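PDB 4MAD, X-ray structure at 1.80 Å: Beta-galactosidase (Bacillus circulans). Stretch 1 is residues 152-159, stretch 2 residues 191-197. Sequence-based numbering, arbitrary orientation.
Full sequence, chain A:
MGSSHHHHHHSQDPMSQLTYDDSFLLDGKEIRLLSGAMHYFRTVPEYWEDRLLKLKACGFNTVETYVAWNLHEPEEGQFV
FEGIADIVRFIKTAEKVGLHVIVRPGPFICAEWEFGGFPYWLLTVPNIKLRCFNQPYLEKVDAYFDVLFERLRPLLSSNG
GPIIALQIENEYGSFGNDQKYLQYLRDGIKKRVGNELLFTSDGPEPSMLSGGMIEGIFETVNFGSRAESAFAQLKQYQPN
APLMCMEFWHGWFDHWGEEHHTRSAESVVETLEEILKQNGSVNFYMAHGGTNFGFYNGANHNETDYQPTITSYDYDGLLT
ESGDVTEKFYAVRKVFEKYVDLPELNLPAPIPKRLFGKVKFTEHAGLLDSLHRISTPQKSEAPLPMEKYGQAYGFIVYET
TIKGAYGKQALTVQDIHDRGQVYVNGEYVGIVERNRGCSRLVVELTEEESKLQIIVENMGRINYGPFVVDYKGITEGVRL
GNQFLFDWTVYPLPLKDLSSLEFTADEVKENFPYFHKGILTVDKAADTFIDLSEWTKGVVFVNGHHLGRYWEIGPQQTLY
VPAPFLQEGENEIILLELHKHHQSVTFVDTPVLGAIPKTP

Stretch 1 (152-159) LRPLLSSN
Stretch 2, residues 191-197: KRVGNEL

How do the two backbones run where they meet? Residues 153-155 form a 3-10 turn, Leu156 is extended (phi/psi -66/144), and 157-158 turn again as 3-10, with Asn159 N bonding Leu156 O at 2.8 Å. The second stretch opens in helical angles, Lys191 at -66/-26 and Arg192 at -92/-7, then runs through Val193 (-115/-158), Gly194 (-113/-134), Asn195 (-95/23) and Glu196 (-65/152). Arg153 CA lies 6.7 Å from Val193 CA, and Ser158 CA 5.8 Å from Gly194 CA, so both chains advance the same way.

What anchors the end near Ser158? The CA-to-CB bond of Glu196 points toward the first stretch, and with chi1 m, chi2 p and chi3 34° its OE2 accepts from Ser158 N at 2.9 Å and Ser158 OG (chi1 p) at 2.7 Å. Its OE1 accepts from Gly194 N at 2.9 Å, so one carboxylate braces both backbones.

Why does glycine suit position 194? Ser158 OG sits 3.6 Å from Gly194 CA; an ideal CB there would fall 2.1 Å from that OG, a clash.

What closes the other end? Arg153 (t, t, m, chi4 128°) brings its guanidinium edge to the carbonyl of Arg192: Arg153 NH2 to Arg192 O is 3.0 Å and Arg153 NE to Arg192 O 3.3 Å, a forked hydrogen bond. Between these polar sites, Leu156 (m, t) sets CD1 3.9 Å from Val193 CB (chi1 m), an apolar contact.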

# COMPACT_ATOMS: atom_id res chain seq x y z
N LEU A 152 15.50 14.83 -4.70
CA LEU A 152 15.49 15.26 -3.34
C LEU A 152 16.56 16.30 -2.98
O LEU A 152 16.43 17.00 -2.03
CB LEU A 152 15.58 14.10 -2.37
CG LEU A 152 14.54 13.01 -2.44
CD1 LEU A 152 14.85 11.96 -1.43
CD2 LEU A 152 13.20 13.59 -2.18
N ARG A 153 17.63 16.36 -3.73
CA ARG A 153 18.79 17.08 -3.28
C ARG A 153 18.52 18.58 -2.98
O ARG A 153 18.91 19.07 -1.98
CB ARG A 153 19.92 16.92 -4.28
CG ARG A 153 21.25 17.23 -3.75
CD ARG A 153 22.34 16.67 -4.65
NE ARG A 153 22.50 15.25 -4.43
CZ ARG A 153 22.49 14.29 -5.36
NH1 ARG A 153 22.33 14.52 -6.63
NH2 ARG A 153 22.62 13.06 -4.95
N PRO A 154 17.76 19.23 -3.82
CA PRO A 154 17.44 20.64 -3.62
C PRO A 154 16.65 20.82 -2.34
O PRO A 154 16.54 21.93 -1.87
CB PRO A 154 16.53 20.93 -4.78
CG PRO A 154 16.86 20.03 -5.74
CD PRO A 154 17.17 18.77 -5.06
N LEU A 155 16.05 19.75 -1.85
CA LEU A 155 15.15 19.83 -0.70
C LEU A 155 15.77 19.54 0.66
O LEU A 155 15.14 19.71 1.68
CB LEU A 155 13.91 18.98 -0.94
CG LEU A 155 13.02 19.35 -2.10
CD1 LEU A 155 12.08 18.24 -2.34
CD2 LEU A 155 12.32 20.68 -1.88
N LEU A 156 17.02 19.16 0.64
CA LEU A 156 17.79 18.94 1.82
C LEU A 156 18.02 20.21 2.63
O LEU A 156 18.20 21.26 2.10
CB LEU A 156 19.10 18.25 1.50
CG LEU A 156 19.02 16.93 0.76
CD1 LEU A 156 20.36 16.57 0.23
CD2 LEU A 156 18.49 15.81 1.63
N SER A 157 18.01 20.09 3.93
CA SER A 157 18.22 21.23 4.76
C SER A 157 19.57 21.87 4.47
O SER A 157 19.71 23.05 4.51
CB SER A 157 18.09 20.90 6.21
OG SER A 157 19.07 20.02 6.63
N SER A 158 20.54 21.05 4.10
CA SER A 158 21.88 21.50 3.77
C SER A 158 21.90 22.35 2.51
O SER A 158 22.88 22.94 2.17
CB SER A 158 22.89 20.37 3.72
OG SER A 158 22.59 19.44 2.77
N ASN A 159 20.80 22.34 1.80
CA ASN A 159 20.59 23.14 0.65
C ASN A 159 19.46 24.15 0.83
O ASN A 159 19.01 24.72 -0.10
CB ASN A 159 20.35 22.26 -0.57
CG ASN A 159 21.55 21.51 -0.94
OD1 ASN A 159 22.64 21.93 -0.68
ND2 ASN A 159 21.37 20.38 -1.50
N LYS A 191 26.54 9.62 0.74
CA LYS A 191 27.17 10.23 -0.41
C LYS A 191 26.27 11.02 -1.30
O LYS A 191 26.72 11.88 -2.00
CB LYS A 191 27.98 9.21 -1.17
CG LYS A 191 27.25 8.38 -2.12
CD LYS A 191 28.19 7.44 -2.81
CE LYS A 191 28.66 6.36 -1.86
NZ LYS A 191 29.94 5.73 -2.27
N ARG A 192 25.01 10.67 -1.29
CA ARG A 192 23.99 11.33 -2.06
C ARG A 192 23.27 12.47 -1.34
O ARG A 192 22.50 13.16 -1.91
CB ARG A 192 22.97 10.30 -2.52
CG ARG A 192 23.53 9.22 -3.42
CD ARG A 192 22.47 8.25 -3.84
NE ARG A 192 22.87 7.32 -4.86
CZ ARG A 192 23.50 6.19 -4.62
NH1 ARG A 192 23.85 5.87 -3.41
NH2 ARG A 192 23.80 5.38 -5.59
N VAL A 193 23.54 12.64 -0.06
CA VAL A 193 23.00 13.76 0.68
C VAL A 193 24.03 14.76 1.19
O VAL A 193 25.09 14.83 0.64
CB VAL A 193 21.97 13.34 1.74
CG1 VAL A 193 20.94 12.46 1.12
CG2 VAL A 193 22.62 12.73 2.89
N GLY A 194 23.67 15.52 2.22
CA GLY A 194 24.57 16.46 2.86
C GLY A 194 24.85 15.99 4.27
O GLY A 194 25.07 14.85 4.51
N ASN A 195 24.77 16.90 5.21
CA ASN A 195 24.99 16.59 6.60
C ASN A 195 23.72 16.30 7.38
O ASN A 195 23.72 16.43 8.54
CB ASN A 195 25.79 17.67 7.30
CG ASN A 195 25.13 18.98 7.25
OD1 ASN A 195 23.99 19.09 6.94
ND2 ASN A 195 25.86 20.00 7.57
N GLU A 196 22.67 15.90 6.73
CA GLU A 196 21.43 15.61 7.39
C GLU A 196 21.59 14.42 8.31
O GLU A 196 22.44 13.63 8.12
CB GLU A 196 20.34 15.33 6.36
CG GLU A 196 19.85 16.51 5.59
CD GLU A 196 20.82 17.02 4.56
OE1 GLU A 196 21.53 16.26 3.96
OE2 GLU A 196 20.86 18.21 4.39
N LEU A 197 20.80 14.37 9.36
CA LEU A 197 20.89 13.29 10.30
C LEU A 197 20.35 11.99 9.67
O LEU A 197 19.29 11.96 9.16
CB LEU A 197 20.13 13.62 11.58
CG LEU A 197 20.09 12.49 12.58
CD1 LEU A 197 21.40 12.03 13.02
CD2 LEU A 197 19.28 12.79 13.71